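Local coordinates for uncharacterized protein Atu2452 (PDB 2R8B) that is of unknown function but probably acts as a serine hydrolase of the alpha/beta-hydrolase clan, related to dienelactone hydrolases, at residues 169-174 / 208-213; 115-120 / 176-181; 142-147 / 242-247. All blocks are in the same frame, centred on the assembly; numbering follows the deposited sequence.

Interaction 1: residues 169-174 / 208-213; sequences AVLMHP and KALEES
Leu210 reaches from helix 204-217 toward the end of strand 168-172 and meets Pro174 and Leu171 there. This small contact is purely apolar, and one methyl carries it. Leu210 CD2 lies 3.6 Å from Pro174 CB and 3.8 Å from Pro174 CG, so it rests on CB and CG of the proline ring, the two side chains crossing at a slant. The same methyl comes within 4.3 Å of Leu171 CD1, a looser touch. With its CG trans to the backbone N (chi1 -176°), Leu210 extends its branch away from the helix. No hydrogen bond runs between the two segments.

In the alpha/beta-hydrolase fold this is one of the places where a helix packs against the central sheet. Helix 204-217 forms the beta-alpha-beta crossover between strands 190-196 and 220-226. Leu171 also packs on Ala152 and Leu155 of helix 150-161, while Met172 faces helix 234-244, as alternation along a strand requires.

The hydrogen bonds lie within the helix or lead outward. Ala209 O accepts from Ser213 N at 3.0 Å and from Ser213 OG at 2.9 Å, the two donors arriving from opposite faces of the carbonyl plane; the hydroxyl sits 35° out of that plane. Just past the strand, His173 bonds through ND1 to Asp199 OD2 and through NE2 to Glu236 OE1. Its ring also meets that of His230, which with Asp199 and Ser149 probably makes up a Ser-His-Asp triad.

Interaction 2: residues 115-120 / 176-181; sequences YDMVDL and IPFEPK
Tyr115 meets Pro177 obliquely with the CD2 and CE2 atoms of its ring, CE2 lying 3.6 Å from Pro177 CD and 3.8 Å from Pro177 CG, the side chains crossing at about a right angle. Next to this pair Phe178 meets the first turn of helix 117-138. The selenium of Met117, a selenomethionine in this crystal, lies 4.8 Å from the Phe178 ring centroid and 46° off the ring normal, an oblique Met-aromatic contact, and Leu120 CD2 stands 4.2 Å from Phe178 CE2.

One face of the Phe178 ring is covered by Ile176, two residues earlier, whose CG2 sits over the centre. Tyr115 is steadied at its far end by OH, which bonds to Leu175 O and more weakly to a sulfate ion, probably from the crystallisation liquor. Behind Met117 and Leu120, Asp116 is the N-cap: Asp119 N bonds to Asp116 OD1 at 2.6 Å, nearly straight (173°), from above the carboxylate plane. Asp116 OD2 makes a salt bridge to Arg108.

The arrangement joins a helix start to the loop after strand 168-172, close to the probable Ser-His-Asp triad, consistent with a wall of the active-site pocket, as in other alpha/beta hydrolases.

Interaction 3: residues 142-147 / 242-247; sequences PVIGLG and GFLAAY
Leu244 and Tyr247, near the C-terminus of the chain, close over Ile144 of strand 143-148. This is the core of an alpha/beta-hydrolase sheet: strand 143-148 runs parallel between 64-68 and 168-172 and leads into what is probably the nucleophile elbow, a GxSxG sequence that includes Gly147 and Ser149. Helix 234-244 packs on one face of the sheet, and only carbon meets carbon between the two segments.

Going along the second segment, the first side chain is that of Phe243, which turns mainly to the neighbouring strands, packing on Ala168 and Leu192 and making a cation-pi contact with Arg190. Leu244 follows. Its CD2 meets Ile144 CG2 at 3.7 Å, methyl against methyl, while the two side chains run past each other in opposite directions. Leu244 also packs on Phe65 of strand 64-68, a residue that Ile144 and Leu146 also touch.

Tyr247 N bonds to Leu244 O at 3.0 Å, and the CB of Tyr247, like that of Leu244, points to strand 143-148. Ala246, just before it, packs on Arg190, and the tyrosine itself adds contacts to Arg190 and Ala168. Ile144 meets the two residues with different branches. Its CG2, anti to the backbone N, goes to the leucine, whereas CG1, placed beside that N and opposite the carbonyl carbon (chi1 -56°), carries CD1 to the tyrosine. The approach is oblique, at the root of the ring: Ile144 CD1 lies 3.6 Å from Tyr247 CG, 3.7 Å from Tyr247 CB and 3.8 Å from Tyr247 CD1.

How the interactions relate
Along the chain interaction 2 crosses both others, and interaction 1 falls within the span bridged by interaction 3. Interactions 1 and 3, with centres about 15 Å apart, share the central sheet through neighbouring strands 168-172 and 143-148, and Val170 N probably bonds to Gly145 O. Interaction 2, centred about 14 Å from interaction 1, touches it where Ile176 CG1 meets Leu210 CD2 at 3.8 Å. Interactions 2 and 3 lie on opposite sides of the chain's centre, about 25 Å between centres. Interactions 1 and 3 fasten helices 204-217 and 234-244 to the sheet, while interaction 2 joins the start of helix 117-138 to the loop after strand 168-172, near the probable active site.

Interaction 1: residues 169-174 / 208-213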
ATOM      1  N   ALA A 169      -4.499   6.129  -1.189  1.00 54.07           N
ATOM      2  CA  ALA A 169      -3.504   5.082  -1.295  1.00 54.23           C
ATOM      3  C   ALA A 169      -2.551   5.345  -2.437  1.00 54.09           C
ATOM      4  O   ALA A 169      -2.978   5.770  -3.519  1.00 54.53           O
ATOM      5  CB  ALA A 169      -4.178   3.730  -1.459  1.00 54.34           C
ATOM      6  N   VAL A 170      -1.257   5.135  -2.231  1.00 53.34           N
ATOM      7  CA  VAL A 170      -0.440   5.181  -3.417  1.00 52.96           C
ATOM      8  C   VAL A 170       0.151   3.828  -3.695  1.00 53.65           C
ATOM      9  O   VAL A 170       0.724   3.186  -2.811  1.00 53.92           O
ATOM     10  CB  VAL A 170       0.531   6.386  -3.487  1.00 53.59           C
ATOM     11  CG1 VAL A 170       0.461   7.244  -2.247  1.00 51.10           C
ATOM     12  CG2 VAL A 170       1.929   5.961  -3.837  1.00 52.49           C
ATOM     13  N   LEU A 171      -0.081   3.339  -4.909  1.00 53.35           N
ATOM     14  CA  LEU A 171       0.424   2.032  -5.283  1.00 52.65           C
ATOM     15  C   LEU A 171       1.625   2.161  -6.199  1.00 52.32           C
ATOM     16  O   LEU A 171       1.511   2.627  -7.325  1.00 52.67           O
ATOM     17  CB  LEU A 171      -0.677   1.233  -5.941  1.00 52.68           C
ATOM     18  CG  LEU A 171      -1.980   1.161  -5.129  1.00 52.34           C
ATOM     19  CD1 LEU A 171      -3.040   0.460  -5.936  1.00 45.42           C
ATOM     20  CD2 LEU A 171      -1.807   0.464  -3.787  1.00 51.83           C
HETATM   21  N   MSE A 172       2.795   1.781  -5.720  1.00 51.81           N
HETATM   22  CA  MSE A 172       3.967   1.911  -6.561  1.00 51.57           C
HETATM   23  C   MSE A 172       4.310   0.596  -7.229  1.00 51.00           C
HETATM   24  O   MSE A 172       4.742  -0.348  -6.586  1.00 51.06           O
HETATM   25  CB  MSE A 172       5.103   2.503  -5.735  1.00 51.87           C
HETATM   26  CG  MSE A 172       4.643   3.807  -5.144  1.00 51.22           C
HETATM   27 SE   MSE A 172       6.053   4.768  -4.297  0.60 53.42          SE
HETATM   28  CE  MSE A 172       6.618   5.978  -5.764  1.00 55.02           C
ATOM     29  N   HIS A 173       4.065   0.526  -8.534  1.00 50.52           N
ATOM     30  CA  HIS A 173       4.345  -0.659  -9.269  1.00 49.81           C
ATOM     31  C   HIS A 173       3.596  -1.828  -8.629  1.00 50.33           C
ATOM     32  O   HIS A 173       4.220  -2.740  -8.134  1.00 51.05           O
ATOM     33  CB  HIS A 173       5.853  -0.918  -9.298  1.00 48.66           C
ATOM     34  CG  HIS A 173       6.629   0.162  -9.987  1.00 50.43           C
ATOM     35  ND1 HIS A 173       7.123   0.033 -11.269  1.00 51.79           N
ATOM     36  CD2 HIS A 173       6.990   1.399  -9.577  1.00 52.55           C
ATOM     37  CE1 HIS A 173       7.746   1.141 -11.622  1.00 51.98           C
ATOM     38  NE2 HIS A 173       7.679   1.987 -10.610  1.00 53.98           N
ATOM     39  N   PRO A 174       2.252  -1.786  -8.620  1.00 50.37           N
ATOM     40  CA  PRO A 174       1.470  -2.948  -8.224  1.00 51.35           C
ATOM     41  C   PRO A 174       1.465  -4.017  -9.297  1.00 52.84           C
ATOM     42  O   PRO A 174       1.795  -3.734 -10.466  1.00 55.08           O
ATOM     43  CB  PRO A 174       0.056  -2.388  -8.140  1.00 50.86           C
ATOM     44  CG  PRO A 174       0.058  -1.335  -9.187  1.00 49.66           C
ATOM     45  CD  PRO A 174       1.371  -0.662  -8.978  1.00 49.90           C
ATOM     46  N   LYS A 208      -3.168  -1.470 -16.032  1.00 50.75           N
ATOM     47  CA  LYS A 208      -4.199  -0.716 -16.725  1.00 51.56           C
ATOM     48  C   LYS A 208      -5.506  -1.273 -16.164  1.00 51.43           C
ATOM     49  O   LYS A 208      -6.460  -0.545 -15.921  1.00 51.30           O
ATOM     50  CB  LYS A 208      -4.058  -1.006 -18.223  1.00 52.35           C
ATOM     51  CG  LYS A 208      -4.323   0.106 -19.251  1.00 55.18           C
ATOM     52  CD  LYS A 208      -3.098   0.977 -19.685  1.00 58.43           C
ATOM     53  CE  LYS A 208      -2.471   0.633 -21.087  1.00 61.73           C
ATOM     54  NZ  LYS A 208      -3.389   0.319 -22.306  1.00 64.49           N
ATOM     55  N   ALA A 209      -5.521  -2.574 -15.906  1.00 51.50           N
ATOM     56  CA  ALA A 209      -6.748  -3.264 -15.468  1.00 51.66           C
ATOM     57  C   ALA A 209      -7.030  -3.095 -13.988  1.00 51.57           C
ATOM     58  O   ALA A 209      -8.155  -2.897 -13.587  1.00 51.96           O
ATOM     59  CB  ALA A 209      -6.701  -4.722 -15.822  1.00 50.64           C
ATOM     60  N   LEU A 210      -6.013  -3.191 -13.164  1.00 52.19           N
ATOM     61  CA  LEU A 210      -6.193  -2.843 -11.758  1.00 53.63           C
ATOM     62  C   LEU A 210      -6.794  -1.416 -11.624  1.00 55.01           C
ATOM     63  O   LEU A 210      -7.746  -1.181 -10.871  1.00 55.37           O
ATOM     64  CB  LEU A 210      -4.850  -2.923 -11.064  1.00 52.34           C
ATOM     65  CG  LEU A 210      -4.913  -2.670  -9.561  1.00 54.93           C
ATOM     66  CD1 LEU A 210      -5.924  -3.621  -8.851  1.00 50.68           C
ATOM     67  CD2 LEU A 210      -3.469  -2.652  -8.905  1.00 53.19           C
ATOM     68  N   GLU A 211      -6.207  -0.474 -12.363  1.00 56.19           N
ATOM     69  CA  GLU A 211      -6.721   0.877 -12.525  1.00 57.05           C
ATOM     70  C   GLU A 211      -8.215   0.991 -12.701  1.00 56.63           C
ATOM     71  O   GLU A 211      -8.879   1.737 -11.972  1.00 56.12           O
ATOM     72  CB  GLU A 211      -6.092   1.521 -13.753  1.00 57.81           C
ATOM     73  CG  GLU A 211      -5.854   3.013 -13.534  1.00 61.11           C
ATOM     74  CD  GLU A 211      -6.048   3.844 -14.772  1.00 63.92           C
ATOM     75  OE1 GLU A 211      -5.524   3.466 -15.847  1.00 64.68           O
ATOM     76  OE2 GLU A 211      -6.706   4.897 -14.639  1.00 66.18           O
ATOM     77  N   GLU A 212      -8.727   0.278 -13.695  1.00 56.61           N
ATOM     78  CA  GLU A 212     -10.145   0.280 -13.949  1.00 57.29           C
ATOM     79  C   GLU A 212     -10.923  -0.377 -12.863  1.00 56.28           C
ATOM     80  O   GLU A 212     -12.020   0.050 -12.578  1.00 56.48           O
ATOM     81  CB  GLU A 212     -10.489  -0.364 -15.273  1.00 57.73           C
ATOM     82  CG  GLU A 212     -10.554   0.657 -16.409  1.00 64.77           C
ATOM     83  CD  GLU A 212      -9.354   0.533 -17.369  1.00 72.71           C
ATOM     84  OE1 GLU A 212      -8.366   1.328 -17.223  1.00 75.67           O
ATOM     85  OE2 GLU A 212      -9.399  -0.383 -18.253  1.00 73.94           O
ATOM     86  N   SER A 213     -10.361  -1.399 -12.241  1.00 56.08           N
ATOM     87  CA  SER A 213     -11.046  -2.069 -11.149  1.00 56.89           C
ATOM     88  C   SER A 213     -11.279  -1.131  -9.970  1.00 56.98           C
ATOM     89  O   SER A 213     -12.399  -0.973  -9.485  1.00 57.96           O
ATOM     90  CB  SER A 213     -10.230  -3.264 -10.679  1.00 57.17           C
ATOM     91  OG  SER A 213     -10.013  -4.180 -11.743  1.00 60.15           O
TER

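Interaction 2: residues 115-120 / 176-181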
ATOM      1  N   TYR A 115       1.159 -16.084  -6.706  1.00 55.45           N
ATOM      2  CA  TYR A 115       0.630 -15.769  -5.372  1.00 54.65           C
ATOM      3  C   TYR A 115      -0.167 -16.884  -4.701  1.00 54.77           C
ATOM      4  O   TYR A 115      -1.089 -17.469  -5.305  1.00 54.08           O
ATOM      5  CB  TYR A 115      -0.335 -14.615  -5.391  1.00 54.16           C
ATOM      6  CG  TYR A 115       0.154 -13.278  -5.870  1.00 54.47           C
ATOM      7  CD1 TYR A 115       1.501 -13.070  -6.227  1.00 53.87           C
ATOM      8  CD2 TYR A 115      -0.736 -12.194  -5.927  1.00 51.18           C
ATOM      9  CE1 TYR A 115       1.920 -11.862  -6.668  1.00 52.36           C
ATOM     10  CE2 TYR A 115      -0.323 -10.973  -6.338  1.00 51.47           C
ATOM     11  CZ  TYR A 115       1.002 -10.816  -6.719  1.00 54.06           C
ATOM     12  OH  TYR A 115       1.424  -9.586  -7.149  1.00 57.22           O
ATOM     13  N   ASP A 116       0.155 -17.114  -3.426  1.00 54.77           N
ATOM     14  CA  ASP A 116      -0.620 -17.979  -2.549  1.00 54.61           C
ATOM     15  C   ASP A 116      -1.871 -17.203  -2.079  1.00 54.76           C
ATOM     16  O   ASP A 116      -1.773 -16.232  -1.294  1.00 54.82           O
ATOM     17  CB  ASP A 116       0.276 -18.432  -1.385  1.00 54.71           C
ATOM     18  CG  ASP A 116      -0.478 -19.212  -0.300  1.00 55.67           C
ATOM     19  OD1 ASP A 116      -1.666 -18.924  -0.051  1.00 58.32           O
ATOM     20  OD2 ASP A 116       0.127 -20.109   0.330  1.00 54.01           O
HETATM   21  N   MSE A 117      -3.040 -17.623  -2.570  1.00 54.20           N
HETATM   22  CA  MSE A 117      -4.294 -16.925  -2.281  1.00 54.09           C
HETATM   23  C   MSE A 117      -4.828 -17.080  -0.840  1.00 53.65           C
HETATM   24  O   MSE A 117      -5.464 -16.140  -0.331  1.00 53.66           O
HETATM   25  CB  MSE A 117      -5.374 -17.281  -3.306  1.00 54.30           C
HETATM   26  CG  MSE A 117      -5.085 -16.799  -4.731  1.00 56.87           C
HETATM   27 SE   MSE A 117      -4.890 -14.817  -5.004  0.85 65.22          SE
HETATM   28  CE  MSE A 117      -2.966 -14.694  -4.984  1.00 59.03           C
ATOM     29  N   VAL A 118      -4.601 -18.237  -0.199  1.00 52.81           N
ATOM     30  CA  VAL A 118      -4.921 -18.392   1.231  1.00 52.59           C
ATOM     31  C   VAL A 118      -4.022 -17.499   2.081  1.00 52.65           C
ATOM     32  O   VAL A 118      -4.510 -16.830   3.002  1.00 53.52           O
ATOM     33  CB  VAL A 118      -4.951 -19.882   1.808  1.00 52.39           C
ATOM     34  CG1 VAL A 118      -5.803 -20.779   0.957  1.00 51.99           C
ATOM     35  CG2 VAL A 118      -3.549 -20.491   2.036  1.00 51.93           C
ATOM     36  N   ASP A 119      -2.726 -17.457   1.771  1.00 51.94           N
ATOM     37  CA  ASP A 119      -1.835 -16.594   2.540  1.00 51.10           C
ATOM     38  C   ASP A 119      -2.144 -15.132   2.319  1.00 50.14           C
ATOM     39  O   ASP A 119      -2.113 -14.362   3.248  1.00 50.13           O
ATOM     40  CB  ASP A 119      -0.366 -16.875   2.263  1.00 51.05           C
ATOM     41  CG  ASP A 119       0.540 -16.383   3.386  1.00 50.42           C
ATOM     42  OD1 ASP A 119       1.275 -15.405   3.123  1.00 48.30           O
ATOM     43  OD2 ASP A 119       0.516 -16.978   4.505  1.00 49.53           O
ATOM     44  N   LEU A 120      -2.455 -14.764   1.091  1.00 49.48           N
ATOM     45  CA  LEU A 120      -2.850 -13.398   0.805  1.00 49.74           C
ATOM     46  C   LEU A 120      -4.089 -12.973   1.570  1.00 49.74           C
ATOM     47  O   LEU A 120      -4.128 -11.860   2.095  1.00 49.18           O
ATOM     48  CB  LEU A 120      -3.066 -13.179  -0.694  1.00 49.65           C
ATOM     49  CG  LEU A 120      -3.562 -11.786  -1.075  1.00 48.85           C
ATOM     50  CD1 LEU A 120      -2.411 -10.808  -1.084  1.00 49.10           C
ATOM     51  CD2 LEU A 120      -4.235 -11.805  -2.427  1.00 47.64           C
ATOM     52  N   ILE A 176      -1.482  -7.001  -9.869  1.00 54.62           N
ATOM     53  CA  ILE A 176      -2.614  -7.817  -9.408  1.00 54.15           C
ATOM     54  C   ILE A 176      -3.049  -8.662 -10.579  1.00 54.11           C
ATOM     55  O   ILE A 176      -3.434  -8.108 -11.608  1.00 53.98           O
ATOM     56  CB  ILE A 176      -3.777  -6.949  -8.891  1.00 54.03           C
ATOM     57  CG1 ILE A 176      -3.359  -6.183  -7.630  1.00 53.52           C
ATOM     58  CG2 ILE A 176      -4.966  -7.769  -8.591  1.00 53.04           C
ATOM     59  CD1 ILE A 176      -3.533  -6.933  -6.356  1.00 51.45           C
ATOM     60  N   PRO A 177      -2.946 -10.002 -10.434  1.00 54.14           N
ATOM     61  CA  PRO A 177      -3.151 -11.061 -11.487  1.00 53.75           C
ATOM     62  C   PRO A 177      -4.578 -11.527 -11.714  1.00 53.91           C
ATOM     63  O   PRO A 177      -4.903 -12.126 -12.770  1.00 53.64           O
ATOM     64  CB  PRO A 177      -2.343 -12.253 -10.959  1.00 52.94           C
ATOM     65  CG  PRO A 177      -2.349 -12.054  -9.415  1.00 53.59           C
ATOM     66  CD  PRO A 177      -2.531 -10.568  -9.130  1.00 53.34           C
ATOM     67  N   PHE A 178      -5.413 -11.292 -10.716  1.00 54.51           N
ATOM     68  CA  PHE A 178      -6.747 -11.853 -10.721  1.00 54.72           C
ATOM     69  C   PHE A 178      -7.691 -10.692 -10.996  1.00 55.54           C
ATOM     70  O   PHE A 178      -7.261  -9.561 -11.073  1.00 55.67           O
ATOM     71  CB  PHE A 178      -7.034 -12.535  -9.384  1.00 53.69           C
ATOM     72  CG  PHE A 178      -6.840 -11.636  -8.172  1.00 53.13           C
ATOM     73  CD1 PHE A 178      -7.845 -10.782  -7.749  1.00 52.77           C
ATOM     74  CD2 PHE A 178      -5.668 -11.672  -7.440  1.00 51.72           C
ATOM     75  CE1 PHE A 178      -7.668  -9.968  -6.652  1.00 50.87           C
ATOM     76  CE2 PHE A 178      -5.498 -10.867  -6.317  1.00 51.34           C
ATOM     77  CZ  PHE A 178      -6.487 -10.019  -5.928  1.00 51.04           C
ATOM     78  N   GLU A 179      -8.969 -10.972 -11.166  1.00 57.12           N
ATOM     79  CA  GLU A 179      -9.946  -9.911 -11.385  1.00 58.59           C
ATOM     80  C   GLU A 179     -10.727  -9.783 -10.115  1.00 58.45           C
ATOM     81  O   GLU A 179     -11.397 -10.738  -9.690  1.00 58.58           O
ATOM     82  CB  GLU A 179     -10.905 -10.217 -12.533  1.00 58.93           C
ATOM     83  CG  GLU A 179     -10.212 -10.393 -13.854  1.00 61.94           C
ATOM     84  CD  GLU A 179     -11.171 -10.793 -14.956  1.00 65.73           C
ATOM     85  OE1 GLU A 179     -12.224 -11.420 -14.661  1.00 66.78           O
ATOM     86  OE2 GLU A 179     -10.872 -10.466 -16.125  1.00 67.61           O
ATOM     87  N   PRO A 180     -10.616  -8.610  -9.488  1.00 58.29           N
ATOM     88  CA  PRO A 180     -11.215  -8.246  -8.228  1.00 58.02           C
ATOM     89  C   PRO A 180     -12.703  -8.179  -8.389  1.00 58.60           C
ATOM     90  O   PRO A 180     -13.199  -7.684  -9.415  1.00 57.95           O
ATOM     91  CB  PRO A 180     -10.675  -6.867  -8.012  1.00 57.57           C
ATOM     92  CG  PRO A 180      -9.415  -6.896  -8.803  1.00 58.38           C
ATOM     93  CD  PRO A 180      -9.777  -7.538 -10.017  1.00 57.43           C
ATOM     94  N   LYS A 181     -13.404  -8.724  -7.405  1.00 59.42           N
ATOM     95  CA  LYS A 181     -14.836  -8.509  -7.320  1.00 61.23           C
ATOM     96  C   LYS A 181     -14.936  -7.113  -6.738  1.00 61.41           C
ATOM     97  O   LYS A 181     -14.101  -6.723  -5.926  1.00 60.92           O
ATOM     98  CB  LYS A 181     -15.587  -9.577  -6.480  1.00 61.38           C
ATOM     99  CG  LYS A 181     -14.718 -10.402  -5.488  1.00 64.90           C
ATOM    100  CD  LYS A 181     -13.997  -9.560  -4.338  1.00 67.99           C
ATOM    101  CE  LYS A 181     -12.537 -10.064  -4.121  1.00 68.12           C
ATOM    102  NZ  LYS A 181     -11.700 -10.099  -5.383  1.00 65.02           N
TER

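Interaction 3: residues 142-147 / 242-247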
ATOM      1  N   PRO A 142      -7.846  10.220   8.941  1.00 49.81           N
ATOM      2  CA  PRO A 142      -7.821   9.507   7.642  1.00 49.55           C
ATOM      3  C   PRO A 142      -6.801   8.364   7.615  1.00 49.76           C
ATOM      4  O   PRO A 142      -5.763   8.486   8.265  1.00 49.61           O
ATOM      5  CB  PRO A 142      -7.413  10.615   6.663  1.00 49.25           C
ATOM      6  CG  PRO A 142      -7.892  11.888   7.343  1.00 48.00           C
ATOM      7  CD  PRO A 142      -7.550  11.652   8.776  1.00 49.09           C
ATOM      8  N   VAL A 143      -7.071   7.255   6.914  1.00 49.67           N
ATOM      9  CA  VAL A 143      -5.976   6.301   6.717  1.00 49.84           C
ATOM     10  C   VAL A 143      -5.428   6.412   5.322  1.00 49.56           C
ATOM     11  O   VAL A 143      -6.156   6.446   4.316  1.00 50.62           O
ATOM     12  CB  VAL A 143      -6.255   4.821   7.106  1.00 49.10           C
ATOM     13  CG1 VAL A 143      -6.750   4.693   8.528  1.00 49.70           C
ATOM     14  CG2 VAL A 143      -7.260   4.293   6.277  1.00 52.04           C
ATOM     15  N   ILE A 144      -4.121   6.508   5.277  1.00 49.01           N
ATOM     16  CA  ILE A 144      -3.422   6.664   4.032  1.00 48.13           C
ATOM     17  C   ILE A 144      -2.396   5.573   3.998  1.00 48.20           C
ATOM     18  O   ILE A 144      -1.830   5.221   5.028  1.00 48.18           O
ATOM     19  CB  ILE A 144      -2.730   8.013   3.968  1.00 47.59           C
ATOM     20  CG1 ILE A 144      -3.775   9.097   4.182  1.00 47.16           C
ATOM     21  CG2 ILE A 144      -2.014   8.173   2.650  1.00 46.18           C
ATOM     22  CD1 ILE A 144      -3.292  10.455   3.883  1.00 48.54           C
ATOM     23  N   GLY A 145      -2.164   5.027   2.813  1.00 48.05           N
ATOM     24  CA  GLY A 145      -1.191   3.980   2.644  1.00 47.73           C
ATOM     25  C   GLY A 145      -0.400   4.250   1.416  1.00 48.64           C
ATOM     26  O   GLY A 145      -0.845   4.921   0.455  1.00 49.64           O
ATOM     27  N   LEU A 146       0.795   3.709   1.448  1.00 48.96           N
ATOM     28  CA  LEU A 146       1.712   3.781   0.344  1.00 49.25           C
ATOM     29  C   LEU A 146       2.473   2.475   0.338  1.00 49.35           C
ATOM     30  O   LEU A 146       2.947   2.027   1.374  1.00 49.47           O
ATOM     31  CB  LEU A 146       2.654   4.969   0.524  1.00 48.94           C
ATOM     32  CG  LEU A 146       3.734   4.995  -0.556  1.00 49.11           C
ATOM     33  CD1 LEU A 146       4.164   6.408  -0.851  1.00 47.66           C
ATOM     34  CD2 LEU A 146       4.915   4.131  -0.123  1.00 47.47           C
ATOM     35  N   GLY A 147       2.604   1.868  -0.830  1.00 50.36           N
ATOM     36  CA  GLY A 147       3.292   0.580  -0.954  1.00 51.16           C
ATOM     37  C   GLY A 147       4.060   0.532  -2.240  1.00 52.19           C
ATOM     38  O   GLY A 147       3.700   1.186  -3.242  1.00 53.15           O
ATOM     39  N   GLY A 242       3.002  15.718  -4.899  1.00 54.43           N
ATOM     40  CA  GLY A 242       1.801  16.428  -5.339  1.00 54.54           C
ATOM     41  C   GLY A 242       0.504  15.758  -4.874  1.00 54.68           C
ATOM     42  O   GLY A 242      -0.436  16.454  -4.474  1.00 55.14           O
ATOM     43  N   PHE A 243       0.458  14.422  -4.881  1.00 54.19           N
ATOM     44  CA  PHE A 243      -0.766  13.690  -4.546  1.00 53.95           C
ATOM     45  C   PHE A 243      -1.142  13.820  -3.065  1.00 54.39           C
ATOM     46  O   PHE A 243      -2.257  14.214  -2.742  1.00 54.91           O
ATOM     47  CB  PHE A 243      -0.651  12.220  -4.994  1.00 53.70           C
ATOM     48  CG  PHE A 243      -1.819  11.346  -4.591  1.00 51.41           C
ATOM     49  CD1 PHE A 243      -2.959  11.276  -5.380  1.00 48.79           C
ATOM     50  CD2 PHE A 243      -1.752  10.566  -3.421  1.00 49.88           C
ATOM     51  CE1 PHE A 243      -4.035  10.444  -5.010  1.00 49.37           C
ATOM     52  CE2 PHE A 243      -2.819   9.711  -3.021  1.00 48.78           C
ATOM     53  CZ  PHE A 243      -3.972   9.661  -3.799  1.00 49.90           C
ATOM     54  N   LEU A 244      -0.204  13.542  -2.168  1.00 54.73           N
ATOM     55  CA  LEU A 244      -0.463  13.612  -0.731  1.00 54.57           C
ATOM     56  C   LEU A 244      -0.475  14.998  -0.146  1.00 55.34           C
ATOM     57  O   LEU A 244      -0.740  15.156   1.059  1.00 55.60           O
ATOM     58  CB  LEU A 244       0.576  12.810   0.027  1.00 54.15           C
ATOM     59  CG  LEU A 244       0.655  11.317  -0.281  1.00 54.35           C
ATOM     60  CD1 LEU A 244       1.930  10.822   0.310  1.00 54.55           C
ATOM     61  CD2 LEU A 244      -0.540  10.495   0.215  1.00 52.74           C
ATOM     62  N   ALA A 245      -0.176  16.011  -0.957  1.00 56.25           N
ATOM     63  CA  ALA A 245      -0.158  17.405  -0.452  1.00 56.81           C
ATOM     64  C   ALA A 245      -1.555  17.821  -0.019  1.00 57.50           C
ATOM     65  O   ALA A 245      -1.698  18.662   0.828  1.00 58.99           O
ATOM     66  CB  ALA A 245       0.417  18.389  -1.480  1.00 55.73           C
ATOM     67  N   ALA A 246      -2.586  17.195  -0.568  1.00 58.89           N
ATOM     68  CA  ALA A 246      -3.967  17.465  -0.171  1.00 59.54           C
ATOM     69  C   ALA A 246      -4.240  17.062   1.264  1.00 59.96           C
ATOM     70  O   ALA A 246      -5.233  17.484   1.826  1.00 59.89           O
ATOM     71  CB  ALA A 246      -4.962  16.738  -1.110  1.00 59.43           C
ATOM     72  N   TYR A 247      -3.373  16.239   1.847  1.00 60.99           N
ATOM     73  CA  TYR A 247      -3.649  15.633   3.156  1.00 62.00           C
ATOM     74  C   TYR A 247      -2.882  16.318   4.299  1.00 63.33           C
ATOM     75  O   TYR A 247      -3.155  16.060   5.490  1.00 63.49           O
ATOM     76  CB  TYR A 247      -3.440  14.102   3.110  1.00 61.10           C
ATOM     77  CG  TYR A 247      -4.469  13.413   2.216  1.00 62.10           C
ATOM     78  CD1 TYR A 247      -5.730  13.070   2.713  1.00 62.90           C
ATOM     79  CD2 TYR A 247      -4.206  13.140   0.855  1.00 62.69           C
ATOM     80  CE1 TYR A 247      -6.704  12.459   1.886  1.00 62.11           C
ATOM     81  CE2 TYR A 247      -5.176  12.519   0.022  1.00 61.16           C
ATOM     82  CZ  TYR A 247      -6.425  12.187   0.542  1.00 61.44           C
ATOM     83  OH  TYR A 247      -7.418  11.600  -0.244  1.00 59.04           O
TER